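Local coordinates for protein tryptophanyl-tRNA synthetase (Campylobacter jejuni subsp. jejuni, PDB 3TZL) that probably catalyses the ATP-dependent attachment of tryptophan to its cognate tRNA, as a homodimeric class I aminoacyl-tRNA synthetase, at residues Val145-Ile150 / Ala176-Glu181. Sequence-based numbering, arbitrary orientation.
Sequences VGKDQI and ARVNEE. With TRP (tryptophan), chain J.
Strand 142-144, helix 150-167 and the parallel strand 175-177 form a beta-alpha-beta crossover in the Rossmann-type catalytic domain of this class I synthetase, and here both segments are leaving the small sheet: 145-150 turns into the helix, while the last strand residues of 176-181 run on into loop. One backbone bond prolongs the pairing, V145 N to R177 O at 3.1 Å and fairly straight (157° at the hydrogen), with the donor lying above the carbonyl plane. A step further, V145 O receives the CA-H of V178, CA to O 3.5 Å.

The side chains pack around A176, whose CB points at the other segment and touches two methyls, V145 CG2 and I150 CD1, each at 3.8 Å. V145 places CG1 anti to its carbonyl carbon (chi1 -72°), which leaves CG2 in the crowded position between backbone N and C, the branch that meets A176. I150 has CG1 anti to the carbonyl carbon and chi2 turned the same way, and this brings CD1 to V178 CG2 as well, 3.6 Å away; the two side chains cross at about a right angle. V178 holds CG1 anti to its backbone N, beside V145 O and loosely against K147 CG, again crossing at about a right angle. G146, K147 and D148 probably line the ATP site.

Q149 takes no part in this packing. Its chain folds at chi2 and carries the amide off to the substrate: OE1 accepts from the ammonium N of the bound tryptophan at 3.0 Å and also from H152 ND1, while NE2 gives a bent bond to D148 OD2, 3.2 Å. D134, on helix 122-137, is a further partner of the ligand. With both ends engaged, the amide is oriented as an acceptor, on a loop tied to the end of strand 175-177 by one backbone bond and methyl packing.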
loop_
_atom_site.group_PDB
_atom_site.type_symbol
_atom_site.label_atom_id
_atom_site.label_comp_id
_atom_site.label_asym_id
_atom_site.label_seq_id
_atom_site.Cartn_x
_atom_site.Cartn_y
_atom_site.Cartn_z
ATOM N N VAL B 145 -16.170 -14.232 9.954
ATOM C CA VAL B 145 -16.184 -14.254 8.517
ATOM C C VAL B 145 -17.049 -15.347 7.904
ATOM O O VAL B 145 -17.326 -16.343 8.507
ATOM C CB VAL B 145 -14.816 -14.543 8.003
ATOM C CG1 VAL B 145 -13.935 -13.388 8.202
ATOM C CG2 VAL B 145 -14.279 -15.708 8.697
ATOM N N GLY B 146 -17.422 -15.143 6.653
ATOM C CA GLY B 146 -18.064 -16.165 5.865
ATOM C C GLY B 146 -17.044 -17.119 5.286
ATOM O O GLY B 146 -15.946 -16.730 4.985
ATOM N N LYS B 147 -17.415 -18.374 5.133
ATOM C CA LYS B 147 -16.530 -19.367 4.565
ATOM C C LYS B 147 -15.687 -18.777 3.483
ATOM O O LYS B 147 -14.558 -19.117 3.339
ATOM C CB LYS B 147 -17.341 -20.510 3.973
ATOM C CG LYS B 147 -18.075 -21.335 4.990
ATOM C CD LYS B 147 -18.543 -22.668 4.409
ATOM C CE LYS B 147 -20.032 -22.877 4.612
ATOM N NZ LYS B 147 -20.321 -24.301 4.876
ATOM N N ASP B 148 -16.299 -17.925 2.693
ATOM C CA ASP B 148 -15.660 -17.033 1.763
ATOM C C ASP B 148 -14.276 -16.539 2.201
ATOM O O ASP B 148 -13.342 -16.534 1.428
ATOM C CB ASP B 148 -16.558 -15.804 1.678
ATOM C CG ASP B 148 -16.833 -15.377 0.283
ATOM O OD1 ASP B 148 -17.283 -16.210 -0.504
ATOM O OD2 ASP B 148 -16.614 -14.201 -0.033
ATOM N N GLN B 149 -14.177 -16.114 3.447
ATOM C CA GLN B 149 -13.067 -15.331 3.925
ATOM C C GLN B 149 -12.114 -16.118 4.781
ATOM O O GLN B 149 -11.171 -15.582 5.281
ATOM C CB GLN B 149 -13.581 -14.135 4.729
ATOM C CG GLN B 149 -14.452 -13.158 3.979
ATOM C CD GLN B 149 -13.771 -12.565 2.775
ATOM O OE1 GLN B 149 -12.808 -11.818 2.883
ATOM N NE2 GLN B 149 -14.270 -12.886 1.625
ATOM N N ILE B 150 -12.368 -17.394 4.961
ATOM C CA ILE B 150 -11.525 -18.164 5.875
ATOM C C ILE B 150 -10.073 -18.180 5.428
ATOM O O ILE B 150 -9.155 -18.008 6.227
ATOM C CB ILE B 150 -11.971 -19.627 6.009
ATOM C CG1 ILE B 150 -13.436 -19.711 6.416
ATOM C CG2 ILE B 150 -11.103 -20.352 7.032
ATOM C CD1 ILE B 150 -13.732 -18.996 7.681
ATOM N N ALA B 176 -10.252 -17.306 12.468
ATOM C CA ALA B 176 -11.544 -17.054 11.864
ATOM C C ALA B 176 -12.610 -17.635 12.769
ATOM O O ALA B 176 -12.383 -18.635 13.445
ATOM C CB ALA B 176 -11.625 -17.679 10.498
ATOM N N ARG B 177 -13.766 -16.989 12.803
ATOM C CA ARG B 177 -14.933 -17.591 13.419
ATOM C C ARG B 177 -16.060 -17.544 12.409
ATOM O O ARG B 177 -16.546 -16.467 12.053
ATOM C CB ARG B 177 -15.343 -16.854 14.688
ATOM C CG ARG B 177 -16.649 -17.365 15.282
ATOM C CD ARG B 177 -16.985 -16.640 16.572
ATOM N NE ARG B 177 -17.457 -15.273 16.359
ATOM C CZ ARG B 177 -17.398 -14.320 17.289
ATOM N NH1 ARG B 177 -17.853 -13.101 17.020
ATOM N NH2 ARG B 177 -16.883 -14.583 18.493
ATOM N N VAL B 178 -16.450 -18.713 11.918
ATOM C CA VAL B 178 -17.609 -18.797 11.054
ATOM C C VAL B 178 -18.822 -18.880 11.960
ATOM O O VAL B 178 -18.905 -19.748 12.838
ATOM C CB VAL B 178 -17.567 -20.039 10.158
ATOM C CG1 VAL B 178 -18.314 -19.770 8.856
ATOM C CG2 VAL B 178 -16.128 -20.451 9.887
ATOM N N ASN B 179 -19.758 -17.965 11.762
ATOM C CA ASN B 179 -20.934 -17.922 12.609
ATOM C C ASN B 179 -21.976 -18.905 12.096
ATOM O O ASN B 179 -22.250 -18.968 10.899
ATOM C CB ASN B 179 -21.481 -16.495 12.690
ATOM C CG ASN B 179 -20.383 -15.467 12.973
ATOM O OD1 ASN B 179 -19.597 -15.121 12.084
ATOM N ND2 ASN B 179 -20.328 -14.974 14.213
ATOM N N GLU B 180 -22.545 -19.681 13.008
ATOM C CA GLU B 180 -23.373 -20.813 12.618
ATOM C C GLU B 180 -24.571 -20.985 13.550
ATOM O O GLU B 180 -24.542 -20.545 14.702
ATOM C CB GLU B 180 -22.523 -22.096 12.609
ATOM C CG GLU B 180 -22.493 -22.873 13.937
ATOM C CD GLU B 180 -21.978 -22.055 15.120
ATOM O OE1 GLU B 180 -21.159 -21.133 14.905
ATOM O OE2 GLU B 180 -22.402 -22.333 16.265
ATOM N N GLU B 181 -25.654 -21.554 13.028
ATOM C CA GLU B 181 -25.883 -21.637 11.592
ATOM C C GLU B 181 -27.212 -20.927 11.448
ATOM O O GLU B 181 -28.276 -21.533 11.601
ATOM C CB GLU B 181 -25.975 -23.088 11.113
ATOM C CG GLU B 181 -25.835 -23.267 9.594
ATOM C CD GLU B 181 -24.385 -23.381 9.134
ATOM O OE1 GLU B 181 -23.592 -22.444 9.388
ATOM O OE2 GLU B 181 -24.041 -24.416 8.517
HETATM N N TRP J . -12.887 -8.862 2.918
HETATM C CA TRP J . -14.060 -8.611 3.762
HETATM C C TRP J . -15.349 -8.818 2.978
HETATM O O TRP J . -16.445 -8.865 3.549
HETATM C CB TRP J . -14.018 -7.193 4.359
HETATM C CG TRP J . -12.797 -6.968 5.198
HETATM C CD1 TRP J . -11.725 -6.165 4.913
HETATM C CD2 TRP J . -12.510 -7.602 6.444
HETATM N NE1 TRP J . -10.790 -6.250 5.926
HETATM C CE2 TRP J . -11.247 -7.134 6.873
HETATM C CE3 TRP J . -13.200 -8.524 7.243
HETATM C CZ2 TRP J . -10.669 -7.548 8.074
HETATM C CZ3 TRP J . -12.620 -8.941 8.435
HETATM C CH2 TRP J . -11.371 -8.447 8.840
HETATM O OXT TRP J . -15.304 -8.944 1.753
#